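NanS-p (PDB 6YP6) is probably a carbohydrate esterase or sugar-binding protein of a Shiga toxin-encoding phage, built on an all-beta fold. Local coordinates at residues A[33-37]-A[150-154]; A[71-77]-A[209-215]; A[92-96]-A[186-190]; A[95-99]-A[111-115]. One frame throughout, in Å; residues are numbered along the deposited sequence.

Contact 1: A[33-37]-A[150-154]; sequences SDAEG and NEWHT
An Asx turn and a type I beta turn, both starting at D34 in the loop between strands 28-33 and 41-46, meet a tryptophan beside the beginning of strand 152-159 in this beta-sandwich. A35 (phi/psi -60/-25) and E36 (-100/1) bring G37 N to 2.9 Å from D34 O, and D34 OD1 (chi1 t) accepts from E36 N at 3.0 Å. Along 150-154, E151 comes first: with chi1 and chi2 both m, its OE1 lies 4.3 Å from E36 OE1. The like charges share water 1, which donates to E36 OE1 (2.5 Å) and E151 OE1 (2.7 Å) and accepts from W152 N (2.9 Å). W152 follows, extended (-70/145), CA 7.7 Å from E36 CA, chi1 -74° and chi2 99°. Its CD1 packs 3.4 Å from E36 CB, E36 O lies over one ring face, and R76 adds a cation-pi contact. D34 OD2 is salt-bridged to K78; D34 OD1, near the ring plane, accepts from W152 NE1 at 3.0 Å and 165°.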
# COMPACT_ATOMS: atom_id res chain seq x y z
N SER A 33 -2.85 7.35 -20.48
CA SER A 33 -4.05 6.65 -20.91
C SER A 33 -3.85 5.15 -20.78
O SER A 33 -2.81 4.61 -21.16
CB SER A 33 -4.36 6.99 -22.37
OG SER A 33 -4.65 8.36 -22.51
N ASP A 34 -4.86 4.48 -20.22
CA ASP A 34 -4.89 3.02 -20.17
C ASP A 34 -6.36 2.64 -20.28
O ASP A 34 -7.17 3.07 -19.46
CB ASP A 34 -4.29 2.48 -18.86
CG ASP A 34 -4.14 0.96 -18.88
OD1 ASP A 34 -5.18 0.26 -18.90
OD2 ASP A 34 -2.99 0.47 -18.87
N ALA A 35 -6.70 1.86 -21.31
CA ALA A 35 -8.10 1.59 -21.59
C ALA A 35 -8.82 0.91 -20.43
O ALA A 35 -10.05 1.02 -20.32
CB ALA A 35 -8.23 0.76 -22.86
N GLU A 36 -8.09 0.20 -19.57
CA GLU A 36 -8.69 -0.50 -18.44
C GLU A 36 -8.53 0.26 -17.13
O GLU A 36 -8.98 -0.22 -16.09
CB GLU A 36 -8.12 -1.91 -18.34
CG GLU A 36 -8.56 -2.81 -19.48
CD GLU A 36 -7.90 -4.18 -19.44
OE1 GLU A 36 -6.81 -4.29 -18.84
OE2 GLU A 36 -8.47 -5.13 -19.99
N GLY A 37 -7.90 1.44 -17.15
CA GLY A 37 -7.97 2.33 -16.01
C GLY A 37 -9.35 2.95 -15.89
O GLY A 37 -10.11 3.03 -16.85
N ASN A 150 1.19 -8.42 -16.47
CA ASN A 150 1.07 -6.97 -16.62
C ASN A 150 -0.41 -6.55 -16.70
O ASN A 150 -0.75 -5.56 -17.36
CB ASN A 150 1.90 -6.50 -17.81
CG ASN A 150 3.46 -6.60 -17.58
OD1 ASN A 150 3.95 -7.02 -16.54
ND2 ASN A 150 4.22 -6.23 -18.60
N GLU A 151 -1.29 -7.27 -16.02
CA GLU A 151 -2.70 -6.95 -15.96
C GLU A 151 -2.99 -6.07 -14.74
O GLU A 151 -2.19 -5.95 -13.82
CB GLU A 151 -3.53 -8.23 -15.85
CG GLU A 151 -3.37 -9.18 -17.00
CD GLU A 151 -3.79 -8.56 -18.30
OE1 GLU A 151 -4.94 -8.08 -18.38
OE2 GLU A 151 -2.96 -8.52 -19.23
N TRP A 152 -4.18 -5.48 -14.74
CA TRP A 152 -4.66 -4.79 -13.55
C TRP A 152 -4.98 -5.77 -12.43
O TRP A 152 -5.50 -6.86 -12.66
CB TRP A 152 -5.91 -3.96 -13.89
CG TRP A 152 -5.61 -2.74 -14.68
CD1 TRP A 152 -5.72 -2.57 -16.03
CD2 TRP A 152 -5.12 -1.50 -14.16
NE1 TRP A 152 -5.33 -1.29 -16.38
CE2 TRP A 152 -4.96 -0.62 -15.24
CE3 TRP A 152 -4.80 -1.05 -12.88
CZ2 TRP A 152 -4.48 0.68 -15.08
CZ3 TRP A 152 -4.33 0.23 -12.73
CH2 TRP A 152 -4.18 1.08 -13.82
N HIS A 153 -4.70 -5.32 -11.20
CA HIS A 153 -5.01 -6.06 -9.99
C HIS A 153 -5.57 -5.10 -8.95
O HIS A 153 -5.33 -3.89 -9.01
CB HIS A 153 -3.76 -6.75 -9.43
CG HIS A 153 -3.23 -7.78 -10.37
ND1 HIS A 153 -3.77 -9.04 -10.47
CD2 HIS A 153 -2.27 -7.71 -11.32
CE1 HIS A 153 -3.16 -9.70 -11.44
NE2 HIS A 153 -2.23 -8.92 -11.95
N THR A 154 -6.28 -5.67 -7.98
CA THR A 154 -6.73 -4.91 -6.83
C THR A 154 -6.21 -5.55 -5.55
O THR A 154 -6.07 -6.78 -5.45
CB THR A 154 -8.27 -4.80 -6.78
OG1 THR A 154 -8.85 -6.10 -6.66
CG2 THR A 154 -8.79 -4.12 -8.02
O HOH W 1 -5.84 -5.85 -17.13
O HOH W 2 -8.23 -7.79 -19.32

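Contact 2: A[71-77]-A[209-215]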
# COMPACT_ATOMS: atom_id res chain seq x y z
N GLY A 71 -13.16 -0.69 8.04
CA GLY A 71 -12.98 -0.02 6.76
C GLY A 71 -11.94 -0.78 5.95
O GLY A 71 -11.70 -1.96 6.18
N GLN A 72 -11.32 -0.07 5.01
CA GLN A 72 -10.34 -0.71 4.14
C GLN A 72 -9.27 0.28 3.71
O GLN A 72 -9.51 1.48 3.59
CB GLN A 72 -11.00 -1.29 2.88
CG GLN A 72 -12.05 -2.34 3.12
CD GLN A 72 -12.33 -3.14 1.86
OE1 GLN A 72 -12.18 -2.64 0.74
NE2 GLN A 72 -12.69 -4.39 2.04
N ILE A 73 -8.07 -0.27 3.46
CA ILE A 73 -7.00 0.38 2.71
C ILE A 73 -6.98 -0.33 1.36
O ILE A 73 -6.92 -1.57 1.33
CB ILE A 73 -5.65 0.19 3.42
CG1 ILE A 73 -5.68 0.69 4.87
CG2 ILE A 73 -4.53 0.84 2.60
CD1 ILE A 73 -4.45 0.32 5.67
N ARG A 74 -7.04 0.41 0.25
CA ARG A 74 -7.17 -0.24 -1.05
C ARG A 74 -6.34 0.45 -2.12
O ARG A 74 -6.05 1.65 -2.06
CB ARG A 74 -8.63 -0.34 -1.52
CG ARG A 74 -9.36 0.95 -1.61
CD ARG A 74 -10.71 0.73 -2.26
NE ARG A 74 -11.55 1.93 -2.30
CZ ARG A 74 -11.54 2.83 -3.28
NH1 ARG A 74 -10.70 2.72 -4.30
NH2 ARG A 74 -12.36 3.87 -3.22
N CYS A 75 -5.96 -0.34 -3.13
CA CYS A 75 -5.26 0.17 -4.29
C CYS A 75 -5.57 -0.71 -5.49
O CYS A 75 -5.57 -1.94 -5.38
CB CYS A 75 -3.75 0.15 -4.02
SG CYS A 75 -2.68 0.68 -5.39
N ARG A 76 -5.77 -0.08 -6.64
CA ARG A 76 -5.85 -0.77 -7.93
C ARG A 76 -4.64 -0.34 -8.75
O ARG A 76 -4.38 0.87 -8.90
CB ARG A 76 -7.17 -0.45 -8.63
CG ARG A 76 -7.31 -1.15 -9.98
CD ARG A 76 -8.75 -1.18 -10.48
NE ARG A 76 -8.90 -1.99 -11.69
CZ ARG A 76 -8.88 -1.52 -12.94
NH1 ARG A 76 -8.74 -0.22 -13.20
NH2 ARG A 76 -9.02 -2.36 -13.95
N PHE A 77 -3.90 -1.32 -9.27
CA PHE A 77 -2.59 -1.07 -9.86
C PHE A 77 -2.31 -2.10 -10.95
O PHE A 77 -2.91 -3.17 -10.99
CB PHE A 77 -1.48 -1.11 -8.78
CG PHE A 77 -1.25 -2.49 -8.24
CD1 PHE A 77 -2.06 -3.00 -7.24
CD2 PHE A 77 -0.26 -3.30 -8.77
CE1 PHE A 77 -1.88 -4.30 -6.78
CE2 PHE A 77 -0.08 -4.59 -8.31
CZ PHE A 77 -0.89 -5.09 -7.30
N ILE A 209 -0.90 3.28 -11.33
CA ILE A 209 -1.86 3.35 -10.24
C ILE A 209 -3.16 3.94 -10.77
O ILE A 209 -3.16 5.02 -11.37
CB ILE A 209 -1.32 4.21 -9.08
CG1 ILE A 209 0.00 3.68 -8.56
CG2 ILE A 209 -2.38 4.34 -7.98
CD1 ILE A 209 -0.09 2.38 -7.93
N ASP A 210 -4.26 3.23 -10.55
CA ASP A 210 -5.60 3.72 -10.85
C ASP A 210 -6.14 4.53 -9.68
O ASP A 210 -6.65 5.64 -9.87
CB ASP A 210 -6.50 2.50 -11.12
CG ASP A 210 -7.78 2.85 -11.83
OD1 ASP A 210 -7.75 3.72 -12.72
OD2 ASP A 210 -8.81 2.19 -11.56
N SER A 211 -6.03 3.97 -8.48
CA SER A 211 -6.53 4.62 -7.28
C SER A 211 -5.82 4.05 -6.06
O SER A 211 -5.32 2.92 -6.07
CB SER A 211 -8.04 4.40 -7.14
OG SER A 211 -8.33 3.02 -7.01
N ILE A 212 -5.80 4.87 -5.00
CA ILE A 212 -5.40 4.49 -3.65
C ILE A 212 -6.43 5.12 -2.73
O ILE A 212 -6.76 6.30 -2.91
CB ILE A 212 -4.01 5.05 -3.28
CG1 ILE A 212 -2.93 4.57 -4.24
CG2 ILE A 212 -3.65 4.69 -1.83
CD1 ILE A 212 -1.65 5.35 -4.15
N ALA A 213 -6.92 4.39 -1.74
CA ALA A 213 -7.86 5.02 -0.82
C ALA A 213 -7.83 4.34 0.54
O ALA A 213 -7.48 3.16 0.66
CB ALA A 213 -9.30 4.98 -1.34
N VAL A 214 -8.21 5.09 1.57
CA VAL A 214 -8.60 4.53 2.85
C VAL A 214 -10.03 4.96 3.09
O VAL A 214 -10.34 6.16 3.01
CB VAL A 214 -7.67 4.95 4.00
CG1 VAL A 214 -8.13 4.31 5.30
CG2 VAL A 214 -6.23 4.57 3.69
N GLU A 215 -10.89 4.00 3.38
CA GLU A 215 -12.30 4.24 3.64
C GLU A 215 -12.64 3.69 5.01
O GLU A 215 -12.05 2.70 5.47
CB GLU A 215 -13.16 3.58 2.55
CG GLU A 215 -13.01 4.27 1.20
CD GLU A 215 -13.59 3.49 0.02
OE1 GLU A 215 -13.68 2.24 0.08
OE2 GLU A 215 -13.94 4.15 -0.98
O HOH W 3 -8.46 1.26 -4.85
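R74 lays its guanidinium face over A213, CZ 3.7 Å from CB, and reaches past it to E215, with NH2 2.8 Å from OE2 in a salt bridge; a weak hydrogen bond of 3.2 Å from R74 NE to E215 OE1 belongs to the same salt bridge. The two strands form an antiparallel ladder in one sheet of the beta-sandwich, axes 4.8 Å apart at 171°. Paired backbone hydrogen bonds link Q72 with E215 and R74 with A213, the shortest being R74 N to A213 O at 2.8 Å. On the face of I73, C75 and F77 the surface is apolar: I73 CG1 meets V214 CG2 at 4.1 Å, and C75 SG lies 4.1 Å from I212 CG1 and 4.0 Å from I209 CD1. This face turns to strand 88-95 of the other sheet, so it belongs to the sandwich core. At G71 a side chain would run into E215 O, already 3.2 Å from G71 CA. A classic beta bulge sets D210 and S211 opposite R76: R76 N donates to S211 O at 3.1 Å, while R76 O accepts from D210 N at 2.9 Å. D210 OD2, also hydrogen-bonded to T38 OG1, forms a salt bridge with R76 NH1 at 2.9 Å.

Contact 3: A[92-96]-A[186-190]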
# COMPACT_ATOMS: atom_id res chain seq x y z
N PHE A 92 3.40 0.04 1.14
CA PHE A 92 2.47 0.92 1.85
C PHE A 92 2.83 0.88 3.33
O PHE A 92 2.73 -0.18 3.96
CB PHE A 92 1.02 0.42 1.70
CG PHE A 92 0.54 0.38 0.28
CD1 PHE A 92 0.85 -0.70 -0.54
CD2 PHE A 92 -0.19 1.42 -0.26
CE1 PHE A 92 0.44 -0.72 -1.87
CE2 PHE A 92 -0.60 1.40 -1.60
CZ PHE A 92 -0.29 0.32 -2.39
N TYR A 93 3.23 2.02 3.89
CA TYR A 93 3.55 2.14 5.30
C TYR A 93 2.66 3.20 5.92
O TYR A 93 2.56 4.32 5.41
CB TYR A 93 5.00 2.57 5.53
CG TYR A 93 6.02 1.73 4.87
CD1 TYR A 93 6.20 0.42 5.24
CD2 TYR A 93 6.83 2.26 3.86
CE1 TYR A 93 7.17 -0.36 4.60
CE2 TYR A 93 7.79 1.51 3.24
CZ TYR A 93 7.95 0.20 3.61
OH TYR A 93 8.93 -0.55 2.99
N TRP A 94 2.04 2.87 7.05
CA TRP A 94 1.21 3.82 7.78
C TRP A 94 1.56 3.73 9.26
O TRP A 94 0.85 3.09 10.05
CB TRP A 94 -0.28 3.57 7.54
CG TRP A 94 -1.22 4.57 8.12
CD1 TRP A 94 -0.92 5.71 8.83
CD2 TRP A 94 -2.64 4.49 8.06
NE1 TRP A 94 -2.08 6.33 9.21
CE2 TRP A 94 -3.15 5.61 8.75
CE3 TRP A 94 -3.53 3.58 7.49
CZ2 TRP A 94 -4.51 5.83 8.88
CZ3 TRP A 94 -4.87 3.80 7.62
CH2 TRP A 94 -5.36 4.92 8.31
N PRO A 95 2.67 4.35 9.66
CA PRO A 95 3.00 4.43 11.09
C PRO A 95 2.01 5.37 11.76
O PRO A 95 1.58 6.36 11.16
CB PRO A 95 4.42 5.02 11.10
CG PRO A 95 4.68 5.54 9.72
CD PRO A 95 3.61 5.11 8.81
N VAL A 96 1.65 5.06 13.01
CA VAL A 96 0.72 5.90 13.75
C VAL A 96 1.36 6.33 15.06
O VAL A 96 2.15 5.60 15.67
CB VAL A 96 -0.65 5.21 13.96
CG1 VAL A 96 -1.33 5.02 12.61
CG2 VAL A 96 -0.54 3.89 14.70
N VAL A 186 9.78 -1.28 11.05
CA VAL A 186 9.82 -0.11 10.19
C VAL A 186 9.70 1.14 11.05
O VAL A 186 8.75 1.29 11.83
CB VAL A 186 8.73 -0.19 9.11
CG1 VAL A 186 8.72 1.09 8.28
CG2 VAL A 186 8.94 -1.41 8.22
N SER A 187 10.67 2.04 10.90
CA SER A 187 10.78 3.22 11.75
C SER A 187 11.08 4.50 11.00
O SER A 187 10.97 5.56 11.61
CB SER A 187 11.88 3.02 12.79
OG SER A 187 13.13 2.80 12.14
N ALA A 188 11.46 4.44 9.73
CA ALA A 188 12.04 5.59 9.04
C ALA A 188 11.00 6.54 8.45
O ALA A 188 11.39 7.56 7.86
CB ALA A 188 12.96 5.12 7.91
N PHE A 189 9.71 6.24 8.57
CA PHE A 189 8.67 7.02 7.92
C PHE A 189 7.87 7.82 8.94
O PHE A 189 7.58 7.33 10.04
CB PHE A 189 7.76 6.12 7.09
CG PHE A 189 8.49 5.38 6.02
CD1 PHE A 189 8.70 5.96 4.77
CD2 PHE A 189 9.03 4.13 6.26
CE1 PHE A 189 9.40 5.31 3.79
CE2 PHE A 189 9.74 3.46 5.28
CZ PHE A 189 9.93 4.06 4.04
N ALA A 190 7.50 9.03 8.56
CA ALA A 190 6.85 9.95 9.48
C ALA A 190 5.50 9.42 9.96
O ALA A 190 4.70 8.87 9.19
CB ALA A 190 6.65 11.31 8.80
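An offset aromatic stack between Y93 and F189 holds the loop 186-190 over the outer face of strand 88-95 in the beta-sandwich. F92 and W94 point from this strand to strand 71-79 in the facing sheet, whereas Y93 and P95 direct their CA-to-CB bonds toward the loop. Y93 loses the most surface. Its ring centroid lies 4.4 Å from that of F189, the planes meet at 24°, and the closest atoms, Y93 CE2 and F189 CZ, are 3.4 Å apart. V186 extends the hydrophobic cover, placing CG1 over one face of the Y93 ring, 4.0 Å from CD1. F189 is the second large contributor: Y93 CD2 sits over one face of its ring, which also meets the ring of H195 from the neighbouring strand 193-197. H195 NE2 is also hydrogen-bonded to A190 O, tying the loop to strand 193-197. No hydrogen bond joins the two segments themselves, so their contact rests on packing of rings and aliphatic carbon. P95, two residues on from Y93, packs against the loop's backbone: its CG lies 4.1 Å from F189 CB and 3.4 Å from both F189 O and A190 O.

Contact 4: A[95-99]-A[111-115]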
# COMPACT_ATOMS: atom_id res chain seq x y z
N PRO A 95 2.67 4.35 9.66
CA PRO A 95 3.00 4.43 11.09
C PRO A 95 2.01 5.37 11.76
O PRO A 95 1.58 6.36 11.16
CB PRO A 95 4.42 5.02 11.10
CG PRO A 95 4.68 5.54 9.72
CD PRO A 95 3.61 5.11 8.81
N VAL A 96 1.65 5.06 13.01
CA VAL A 96 0.72 5.90 13.75
C VAL A 96 1.36 6.33 15.06
O VAL A 96 2.15 5.60 15.67
CB VAL A 96 -0.65 5.21 13.96
CG1 VAL A 96 -1.33 5.02 12.61
CG2 VAL A 96 -0.54 3.89 14.70
N SER A 97 1.01 7.55 15.50
CA SER A 97 1.64 8.14 16.68
C SER A 97 1.04 7.64 17.98
O SER A 97 1.64 7.84 19.03
CB SER A 97 1.52 9.66 16.62
OG SER A 97 0.16 10.04 16.55
N SER A 98 -0.12 7.00 17.93
CA SER A 98 -0.72 6.35 19.08
C SER A 98 -1.70 5.31 18.57
O SER A 98 -2.13 5.35 17.41
CB SER A 98 -1.44 7.36 19.99
OG SER A 98 -2.62 7.85 19.37
N LEU A 99 -2.04 4.38 19.44
CA LEU A 99 -3.17 3.49 19.26
C LEU A 99 -4.23 3.85 20.29
O LEU A 99 -3.94 4.50 21.30
CB LEU A 99 -2.74 2.03 19.45
CG LEU A 99 -1.81 1.50 18.36
CD1 LEU A 99 -1.23 0.16 18.75
CD2 LEU A 99 -2.55 1.39 17.03
N ASN A 111 7.48 -0.64 16.78
CA ASN A 111 6.77 0.39 16.05
C ASN A 111 5.36 -0.06 15.69
O ASN A 111 5.15 -1.21 15.29
CB ASN A 111 7.49 0.81 14.78
CG ASN A 111 8.89 1.29 15.04
OD1 ASN A 111 9.11 2.46 15.29
ND2 ASN A 111 9.85 0.37 15.01
N ASN A 112 4.43 0.88 15.83
CA ASN A 112 3.02 0.65 15.54
C ASN A 112 2.68 1.19 14.16
O ASN A 112 2.76 2.40 13.92
CB ASN A 112 2.16 1.39 16.57
CG ASN A 112 2.41 0.91 17.98
OD1 ASN A 112 2.62 -0.27 18.24
ND2 ASN A 112 2.34 1.85 18.92
N LEU A 113 2.31 0.28 13.25
CA LEU A 113 1.88 0.64 11.91
C LEU A 113 0.58 -0.08 11.59
O LEU A 113 0.43 -1.26 11.88
CB LEU A 113 2.91 0.26 10.83
CG LEU A 113 4.26 0.96 10.91
CD1 LEU A 113 5.22 0.09 11.70
CD2 LEU A 113 4.85 1.24 9.57
N LEU A 114 -0.35 0.66 10.98
CA LEU A 114 -1.58 0.04 10.48
C LEU A 114 -1.39 -0.56 9.10
O LEU A 114 -2.26 -1.32 8.64
CB LEU A 114 -2.72 1.06 10.46
CG LEU A 114 -3.08 1.65 11.82
CD1 LEU A 114 -4.24 2.61 11.64
CD2 LEU A 114 -3.39 0.58 12.85
N ALA A 115 -0.29 -0.22 8.43
CA ALA A 115 0.08 -0.84 7.17
C ALA A 115 1.59 -0.94 7.11
O ALA A 115 2.29 0.01 7.46
CB ALA A 115 -0.40 -0.01 5.98
O HOH W 4 2.77 4.66 18.12
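The side chain of V96 is the central bump, fitting the hollow between N112 and L114: its CG1 rests 3.9 Å from L114 CG and its CG2 4.1 Å from N112 CB. The chain then swings round through S97 and S98, whose CA-to-CB bonds point away, and brings L99 back as a second bump. L99 spans the same two neighbours, with CD1 3.8 Å from N112 CG and CD2 4.3 Å from L114 CD2. The corner of the chain at L114 lets that leucine join V96 and L99, and L67 of helix 64-69 touches both L99 and L114. P95 and L113 pack on another face as an antiparallel non-hydrogen-bonded pair, their CA atoms just 4.0 Å apart; L113 CG tucks in 3.7 Å from P95 CA and 4.1 Å from P95 CB. The backbones are stitched by V96 N donating to N112 O at 3.0 Å. A gap beside this bond is filled by water 4, which donates to V96 O at 2.7 Å and accepts from N112 ND2 at 3.0 Å. Together these fits close the neck of a long-looped beta hairpin, where strands 88-95 and 113-121 meet as neighbours in one sheet of the sandwich.

In the fold
From the N terminus, the chain first opens contact 1 at 33-37, which closes only at 150-154, with 112 residues between. Within that span, 71-77 begins contact 2, completed near the C terminus by 209-215, so contacts 1 and 2 cross; they also touch through neighbouring strands 71-79 and 152-159. Contact 3 (92-96 with 186-190) nests inside contact 2 but crosses contact 1. Contact 4 (95-99 with 111-115) closes the shortest loop, nested inside contacts 1 and 2, and shares P95 and V96 with contact 3. Contacts 1 and 2 bind one sheet, contacts 3 and 4 the other; I73 and C75 packing on W94 and F92 joins the two.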